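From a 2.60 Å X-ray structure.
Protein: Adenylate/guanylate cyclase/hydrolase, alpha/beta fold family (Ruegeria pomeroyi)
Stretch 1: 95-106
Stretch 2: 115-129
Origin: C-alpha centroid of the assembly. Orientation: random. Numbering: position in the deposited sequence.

Stretch 1, residues 95-106: QYRIGINIGDIV
Stretch 2 (115-129) DAVNVAARLEAISEP

An extended strand, running through Val106, packs against the helix 115-126; their axes approach to 5.6 Å and run nearly antiparallel, at 148°. In the register, Gly103 CA lies 5.0 Å from Ala116 CA, Asn101 CA 4.9 Å from Ala120 CA, Gly99 CA 3.9 Å from Glu124 CA and Arg97 CA 4.9 Å from Pro129 CA.

Gly99 permits the tightest pairing: an ideal CB there would lie 2.3 Å from Glu124 N and 2.5 Å from Ala120 O. Ile98 and Ile100, both m,t, point their CB atoms away from the helix.

Asn101 and Arg97 both point toward it and carry the hydrogen bonds across the contact. Asn101 (chi1 t, chi2 37°) donates from ND2 to Ala116 O at 2.9 Å, an oxygen that also accepts the helical bond from Ala120 N (3.2 Å). Its OD1 takes a weak bond from Ile102 N (2.7 Å) and is satisfied elsewhere in the structure, so the buried amide uses both ends.

Arg97 (m,t,m, chi4 -97°) forms a salt bridge with Glu124 (t,m, chi3 -66°), balancing a buried carboxylate: NE and NH2 of Arg97 each donate to Glu124 OE2 at 2.9 Å. Arg97 NE also bonds weakly to Glu124 O (3.2 Å).

Beyond the helix, Ser127 (chi1 t) satisfies its OG by donating to Glu128 O at 3.1 Å. At the other end, Ile105 (p,m) places CG2 3.7 Å from Ala116 CB, an apolar contact.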

ATOM      1  N   GLN A  95      -4.541  -8.004   9.032  1.00 47.78           N
ATOM      2  CA  GLN A  95      -5.424  -8.047   7.880  1.00 48.57           C
ATOM      3  C   GLN A  95      -4.651  -8.167   6.604  1.00 45.97           C
ATOM      4  O   GLN A  95      -3.618  -7.513   6.431  1.00 42.64           O
ATOM      5  CB  GLN A  95      -6.268  -6.796   7.784  1.00 42.20           C
ATOM      6  CG  GLN A  95      -7.207  -6.574   8.913  1.00 43.79           C
ATOM      7  CD  GLN A  95      -7.869  -5.197   8.810  1.00 50.24           C
ATOM      8  OE1 GLN A  95      -7.205  -4.157   8.921  1.00 54.90           O
ATOM      9  NE2 GLN A  95      -9.165  -5.187   8.565  1.00 42.72           N
ATOM     10  N   TYR A  96      -5.167  -8.973   5.693  1.00 38.86           N
ATOM     11  CA  TYR A  96      -4.568  -9.041   4.375  1.00 40.27           C
ATOM     12  C   TYR A  96      -5.200  -8.032   3.386  1.00 45.47           C
ATOM     13  O   TYR A  96      -6.297  -7.530   3.628  1.00 47.39           O
ATOM     14  CB  TYR A  96      -4.651 -10.465   3.876  1.00 33.68           C
ATOM     15  CG  TYR A  96      -3.828 -11.420   4.710  1.00 41.72           C
ATOM     16  CD1 TYR A  96      -2.443 -11.438   4.620  1.00 53.12           C
ATOM     17  CD2 TYR A  96      -4.434 -12.306   5.582  1.00 41.69           C
ATOM     18  CE1 TYR A  96      -1.694 -12.314   5.378  1.00 52.19           C
ATOM     19  CE2 TYR A  96      -3.713 -13.166   6.336  1.00 43.70           C
ATOM     20  CZ  TYR A  96      -2.342 -13.185   6.241  1.00 51.47           C
ATOM     21  OH  TYR A  96      -1.626 -14.075   7.027  1.00 54.17           O
ATOM     22  N   ARG A  97      -4.478  -7.692   2.317  1.00 46.94           N
ATOM     23  CA  ARG A  97      -5.049  -6.966   1.164  1.00 47.95           C
ATOM     24  C   ARG A  97      -5.047  -7.948   0.003  1.00 54.25           C
ATOM     25  O   ARG A  97      -4.149  -8.781  -0.088  1.00 56.90           O
ATOM     26  CB  ARG A  97      -4.204  -5.734   0.798  1.00 38.95           C
ATOM     27  CG  ARG A  97      -4.334  -4.554   1.754  1.00 40.89           C
ATOM     28  CD  ARG A  97      -3.701  -3.363   1.142  1.00 46.09           C
ATOM     29  NE  ARG A  97      -2.359  -3.728   0.749  1.00 56.67           N
ATOM     30  CZ  ARG A  97      -1.291  -3.473   1.485  1.00 56.58           C
ATOM     31  NH1 ARG A  97      -1.435  -2.809   2.619  1.00 52.58           N
ATOM     32  NH2 ARG A  97      -0.088  -3.878   1.093  1.00 46.15           N
ATOM     33  N   ILE A  98      -6.038  -7.891  -0.878  1.00 46.23           N
ATOM     34  CA  ILE A  98      -6.038  -8.826  -2.002  1.00 43.53           C
ATOM     35  C   ILE A  98      -6.486  -8.181  -3.273  1.00 45.42           C
ATOM     36  O   ILE A  98      -7.449  -7.443  -3.281  1.00 52.04           O
ATOM     37  CB  ILE A  98      -6.914 -10.051  -1.744  1.00 48.62           C
ATOM     38  CG1 ILE A  98      -6.374 -10.837  -0.546  1.00 44.08           C
ATOM     39  CG2 ILE A  98      -6.968 -10.929  -2.985  1.00 51.62           C
ATOM     40  CD1 ILE A  98      -7.327 -11.855   0.011  1.00 37.65           C
ATOM     41  N   GLY A  99      -5.739  -8.442  -4.337  1.00 46.71           N
ATOM     42  CA  GLY A  99      -6.092  -8.026  -5.684  1.00 47.16           C
ATOM     43  C   GLY A  99      -6.230  -9.227  -6.612  1.00 49.80           C
ATOM     44  O   GLY A  99      -5.576 -10.250  -6.466  1.00 51.81           O
ATOM     45  N   ILE A 100      -7.116  -9.117  -7.576  1.00 54.57           N
ATOM     46  CA  ILE A 100      -7.350 -10.209  -8.501  1.00 53.13           C
ATOM     47  C   ILE A 100      -7.542  -9.596  -9.863  1.00 42.35           C
ATOM     48  O   ILE A 100      -8.220  -8.606  -9.973  1.00 43.08           O
ATOM     49  CB  ILE A 100      -8.620 -10.962  -8.137  1.00 56.98           C
ATOM     50  CG1 ILE A 100      -8.474 -11.551  -6.744  1.00 48.13           C
ATOM     51  CG2 ILE A 100      -8.876 -12.056  -9.147  1.00 64.67           C
ATOM     52  CD1 ILE A 100      -9.660 -12.296  -6.296  1.00 47.81           C
ATOM     53  N   ASN A 101      -6.934 -10.161 -10.897  1.00 42.62           N
ATOM     54  CA  ASN A 101      -7.100  -9.632 -12.246  1.00 40.66           C
ATOM     55  C   ASN A 101      -7.143 -10.777 -13.250  1.00 50.05           C
ATOM     56  O   ASN A 101      -6.974 -11.924 -12.876  1.00 51.78           O
ATOM     57  CB  ASN A 101      -5.976  -8.655 -12.570  1.00 38.13           C
ATOM     58  CG  ASN A 101      -6.106  -8.058 -13.955  1.00 48.36           C
ATOM     59  OD1 ASN A 101      -7.210  -7.782 -14.419  1.00 51.09           O
ATOM     60  ND2 ASN A 101      -4.980  -7.858 -14.626  1.00 49.94           N
ATOM     61  N   ILE A 102      -7.370 -10.465 -14.519  1.00 53.68           N
ATOM     62  CA  ILE A 102      -7.317 -11.473 -15.567  1.00 45.91           C
ATOM     63  C   ILE A 102      -6.581 -10.979 -16.823  1.00 52.35           C
ATOM     64  O   ILE A 102      -6.535  -9.780 -17.106  1.00 48.20           O
ATOM     65  CB  ILE A 102      -8.717 -11.978 -15.877  1.00 47.53           C
ATOM     66  CG1 ILE A 102      -9.096 -13.053 -14.875  1.00 47.11           C
ATOM     67  CG2 ILE A 102      -8.798 -12.563 -17.264  1.00 55.46           C
ATOM     68  CD1 ILE A 102     -10.578 -13.254 -14.790  1.00 59.41           C
ATOM     69  N   GLY A 103      -5.959 -11.892 -17.554  1.00 53.60           N
ATOM     70  CA  GLY A 103      -5.281 -11.505 -18.774  1.00 57.46           C
ATOM     71  C   GLY A 103      -4.645 -12.682 -19.478  1.00 61.64           C
ATOM     72  O   GLY A 103      -4.603 -13.781 -18.933  1.00 61.43           O
ATOM     73  N   ASP A 104      -4.196 -12.456 -20.712  1.00 59.20           N
ATOM     74  CA  ASP A 104      -3.232 -13.338 -21.354  1.00 55.66           C
ATOM     75  C   ASP A 104      -1.871 -13.032 -20.713  1.00 56.82           C
ATOM     76  O   ASP A 104      -1.368 -11.927 -20.816  1.00 60.55           O
ATOM     77  CB  ASP A 104      -3.164 -13.071 -22.860  1.00 57.72           C
ATOM     78  CG  ASP A 104      -4.410 -13.538 -23.614  1.00 69.71           C
ATOM     79  OD1 ASP A 104      -5.211 -14.310 -23.054  1.00 77.55           O
ATOM     80  OD2 ASP A 104      -4.584 -13.134 -24.785  1.00 68.74           O
ATOM     81  N   ILE A 105      -1.293 -13.990 -20.008  1.00 59.41           N
ATOM     82  CA  ILE A 105       0.025 -13.785 -19.440  1.00 62.08           C
ATOM     83  C   ILE A 105       0.849 -14.970 -19.843  1.00 67.07           C
ATOM     84  O   ILE A 105       0.299 -15.983 -20.234  1.00 72.64           O
ATOM     85  CB  ILE A 105      -0.017 -13.741 -17.922  1.00 61.77           C
ATOM     86  CG1 ILE A 105      -0.048 -15.149 -17.359  1.00 58.38           C
ATOM     87  CG2 ILE A 105      -1.253 -13.016 -17.465  1.00 56.88           C
ATOM     88  CD1 ILE A 105      -1.427 -15.685 -17.299  1.00 61.91           C
ATOM     89  N   VAL A 106       2.166 -14.854 -19.743  1.00 68.63           N
ATOM     90  CA  VAL A 106       3.054 -15.960 -20.079  1.00 59.41           C
ATOM     91  C   VAL A 106       3.498 -16.752 -18.845  1.00 52.40           C
ATOM     92  O   VAL A 106       3.856 -16.172 -17.831  1.00 51.19           O
ATOM     93  CB  VAL A 106       4.304 -15.427 -20.765  1.00 64.11           C
ATOM     94  CG1 VAL A 106       5.323 -16.557 -20.962  1.00 60.90           C
ATOM     95  CG2 VAL A 106       3.936 -14.768 -22.077  1.00 60.84           C
ATOM     96  N   ASP A 115       1.545  -7.720 -18.313  1.00 44.21           N
ATOM     97  CA  ASP A 115       0.773  -6.644 -17.719  1.00 44.32           C
ATOM     98  C   ASP A 115      -0.235  -7.192 -16.722  1.00 53.04           C
ATOM     99  O   ASP A 115      -0.244  -6.783 -15.567  1.00 61.82           O
ATOM    100  CB  ASP A 115       0.006  -5.892 -18.791  1.00 55.39           C
ATOM    101  CG  ASP A 115       0.894  -5.055 -19.666  1.00 70.62           C
ATOM    102  OD1 ASP A 115       2.122  -5.115 -19.471  1.00 73.17           O
ATOM    103  OD2 ASP A 115       0.361  -4.335 -20.547  1.00 78.19           O
ATOM    104  N   ALA A 116      -1.081  -8.124 -17.159  1.00 48.22           N
ATOM    105  CA  ALA A 116      -2.124  -8.620 -16.272  1.00 39.43           C
ATOM    106  C   ALA A 116      -1.605  -9.003 -14.879  1.00 36.91           C
ATOM    107  O   ALA A 116      -2.309  -8.848 -13.908  1.00 48.23           O
ATOM    108  CB  ALA A 116      -2.932  -9.753 -16.904  1.00 28.02           C
ATOM    109  N   VAL A 117      -0.378  -9.465 -14.766  1.00 37.89           N
ATOM    110  CA  VAL A 117       0.174  -9.772 -13.449  1.00 45.67           C
ATOM    111  C   VAL A 117       0.460  -8.485 -12.655  1.00 49.90           C
ATOM    112  O   VAL A 117       0.113  -8.360 -11.474  1.00 49.15           O
ATOM    113  CB  VAL A 117       1.460 -10.596 -13.586  1.00 45.78           C
ATOM    114  CG1 VAL A 117       2.038 -10.933 -12.214  1.00 37.96           C
ATOM    115  CG2 VAL A 117       1.179 -11.862 -14.390  1.00 53.95           C
ATOM    116  N   ASN A 118       1.086  -7.523 -13.320  1.00 49.14           N
ATOM    117  CA  ASN A 118       1.367  -6.226 -12.725  1.00 44.03           C
ATOM    118  C   ASN A 118       0.112  -5.565 -12.197  1.00 47.87           C
ATOM    119  O   ASN A 118       0.116  -4.927 -11.159  1.00 50.87           O
ATOM    120  CB  ASN A 118       2.085  -5.324 -13.726  1.00 44.73           C
ATOM    121  CG  ASN A 118       3.533  -5.739 -13.935  1.00 57.29           C
ATOM    122  OD1 ASN A 118       3.937  -6.806 -13.490  1.00 68.84           O
ATOM    123  ND2 ASN A 118       4.321  -4.896 -14.587  1.00 56.52           N
ATOM    124  N   VAL A 119      -0.980  -5.761 -12.909  1.00 49.32           N
ATOM    125  CA  VAL A 119      -2.246  -5.203 -12.516  1.00 42.64           C
ATOM    126  C   VAL A 119      -2.844  -5.906 -11.280  1.00 54.51           C
ATOM    127  O   VAL A 119      -3.483  -5.264 -10.436  1.00 57.99           O
ATOM    128  CB  VAL A 119      -3.173  -5.136 -13.745  1.00 41.56           C
ATOM    129  CG1 VAL A 119      -4.620  -4.750 -13.376  1.00 35.55           C
ATOM    130  CG2 VAL A 119      -2.585  -4.151 -14.733  1.00 43.65           C
ATOM    131  N   ALA A 120      -2.612  -7.207 -11.135  1.00 56.53           N
ATOM    132  CA  ALA A 120      -3.130  -7.909  -9.962  1.00 51.26           C
ATOM    133  C   ALA A 120      -2.425  -7.386  -8.720  1.00 52.79           C
ATOM    134  O   ALA A 120      -3.044  -7.149  -7.669  1.00 52.83           O
ATOM    135  CB  ALA A 120      -2.934  -9.399 -10.085  1.00 42.45           C
ATOM    136  N   ALA A 121      -1.118  -7.204  -8.869  1.00 51.70           N
ATOM    137  CA  ALA A 121      -0.245  -6.738  -7.799  1.00 44.72           C
ATOM    138  C   ALA A 121      -0.634  -5.350  -7.332  1.00 48.53           C
ATOM    139  O   ALA A 121      -0.690  -5.081  -6.132  1.00 58.08           O
ATOM    140  CB  ALA A 121       1.175  -6.719  -8.303  1.00 28.92           C
ATOM    141  N   ARG A 122      -0.879  -4.464  -8.294  1.00 44.96           N
ATOM    142  CA  ARG A 122      -1.299  -3.101  -8.004  1.00 48.49           C
ATOM    143  C   ARG A 122      -2.657  -3.081  -7.293  1.00 52.98           C
ATOM    144  O   ARG A 122      -2.865  -2.325  -6.344  1.00 53.91           O
ATOM    145  CB  ARG A 122      -1.341  -2.290  -9.293  1.00 48.12           C
ATOM    146  CG  ARG A 122      -1.539  -0.821  -9.074  1.00 42.47           C
ATOM    147  CD  ARG A 122      -0.535  -0.302  -8.076  1.00 37.60           C
ATOM    148  NE  ARG A 122      -0.946   1.035  -7.726  1.00 42.86           N
ATOM    149  CZ  ARG A 122      -0.418   1.786  -6.781  1.00 43.62           C
ATOM    150  NH1 ARG A 122       0.572   1.325  -6.022  1.00 43.93           N
ATOM    151  NH2 ARG A 122      -0.918   3.004  -6.594  1.00 39.52           N
ATOM    152  N   LEU A 123      -3.576  -3.931  -7.738  1.00 50.60           N
ATOM    153  CA  LEU A 123      -4.875  -4.027  -7.097  1.00 39.83           C
ATOM    154  C   LEU A 123      -4.729  -4.391  -5.633  1.00 43.43           C
ATOM    155  O   LEU A 123      -5.410  -3.833  -4.780  1.00 42.99           O
ATOM    156  CB  LEU A 123      -5.765  -5.014  -7.844  1.00 49.89           C
ATOM    157  CG  LEU A 123      -6.747  -4.384  -8.859  1.00 55.64           C
ATOM    158  CD1 LEU A 123      -6.210  -3.077  -9.418  1.00 41.51           C
ATOM    159  CD2 LEU A 123      -7.109  -5.342  -9.989  1.00 52.20           C
ATOM    160  N   GLU A 124      -3.822  -5.317  -5.342  1.00 47.76           N
ATOM    161  CA  GLU A 124      -3.532  -5.697  -3.970  1.00 40.11           C
ATOM    162  C   GLU A 124      -3.081  -4.448  -3.203  1.00 38.89           C
ATOM    163  O   GLU A 124      -3.579  -4.125  -2.147  1.00 49.40           O
ATOM    164  CB  GLU A 124      -2.472  -6.808  -3.960  1.00 34.68           C
ATOM    165  CG  GLU A 124      -1.831  -7.102  -2.590  1.00 46.97           C
ATOM    166  CD  GLU A 124      -0.769  -6.068  -2.180  1.00 61.46           C
ATOM    167  OE1 GLU A 124       0.308  -5.963  -2.834  1.00 61.60           O
ATOM    168  OE2 GLU A 124      -1.017  -5.355  -1.185  1.00 67.18           O
ATOM    169  N   ALA A 125      -2.160  -3.711  -3.772  1.00 43.25           N
ATOM    170  CA  ALA A 125      -1.551  -2.605  -3.062  1.00 39.05           C
ATOM    171  C   ALA A 125      -2.527  -1.474  -2.745  1.00 47.55           C
ATOM    172  O   ALA A 125      -2.417  -0.838  -1.712  1.00 51.17           O
ATOM    173  CB  ALA A 125      -0.366  -2.080  -3.857  1.00 29.97           C
ATOM    174  N   ILE A 126      -3.476  -1.200  -3.626  1.00 49.91           N
ATOM    175  CA  ILE A 126      -4.417  -0.127  -3.343  1.00 45.31           C
ATOM    176  C   ILE A 126      -5.655  -0.636  -2.617  1.00 38.54           C
ATOM    177  O   ILE A 126      -6.417   0.159  -2.101  1.00 40.59           O
ATOM    178  CB  ILE A 126      -4.888   0.551  -4.610  1.00 43.63           C
ATOM    179  CG1 ILE A 126      -5.835  -0.422  -5.332  1.00 42.51           C
ATOM    180  CG2 ILE A 126      -3.661   1.079  -5.434  1.00 28.18           C
ATOM    181  CD1 ILE A 126      -6.205  -0.039  -6.691  1.00 45.92           C
ATOM    182  N   SER A 127      -5.854  -1.949  -2.569  1.00 40.65           N
ATOM    183  CA  SER A 127      -7.010  -2.515  -1.881  1.00 45.46           C
ATOM    184  C   SER A 127      -7.049  -2.086  -0.429  1.00 43.17           C
ATOM    185  O   SER A 127      -6.016  -1.952   0.199  1.00 48.31           O
ATOM    186  CB  SER A 127      -6.952  -4.037  -1.918  1.00 52.44           C
ATOM    187  OG  SER A 127      -7.949  -4.581  -1.082  1.00 54.95           O
ATOM    188  N   GLU A 128      -8.223  -1.886   0.142  1.00 38.90           N
ATOM    189  CA  GLU A 128      -8.164  -1.584   1.545  1.00 48.58           C
ATOM    190  C   GLU A 128      -7.988  -2.822   2.393  1.00 51.54           C
ATOM    191  O   GLU A 128      -8.272  -3.926   1.966  1.00 54.44           O
ATOM    192  CB  GLU A 128      -9.216  -0.591   2.031  1.00 55.35           C
ATOM    193  CG  GLU A 128     -10.626  -1.017   2.159  1.00 77.94           C
ATOM    194  CD  GLU A 128     -11.512   0.214   2.391  1.00 96.86           C
ATOM    195  OE1 GLU A 128     -11.087   1.328   1.993  1.00103.20           O
ATOM    196  OE2 GLU A 128     -12.612   0.082   2.972  1.00100.22           O
ATOM    197  N   PRO A 129      -7.424  -2.638   3.578  1.00 54.43           N
ATOM    198  CA  PRO A 129      -7.062  -3.795   4.385  1.00 52.75           C
ATOM    199  C   PRO A 129      -8.294  -4.595   4.708  1.00 52.65           C
ATOM    200  O   PRO A 129      -9.321  -4.017   5.063  1.00 48.73           O
ATOM    201  CB  PRO A 129      -6.488  -3.169   5.643  1.00 48.65           C
ATOM    202  CG  PRO A 129      -5.969  -1.818   5.181  1.00 47.73           C
ATOM    203  CD  PRO A 129      -6.998  -1.370   4.197  1.00 46.54           C
TER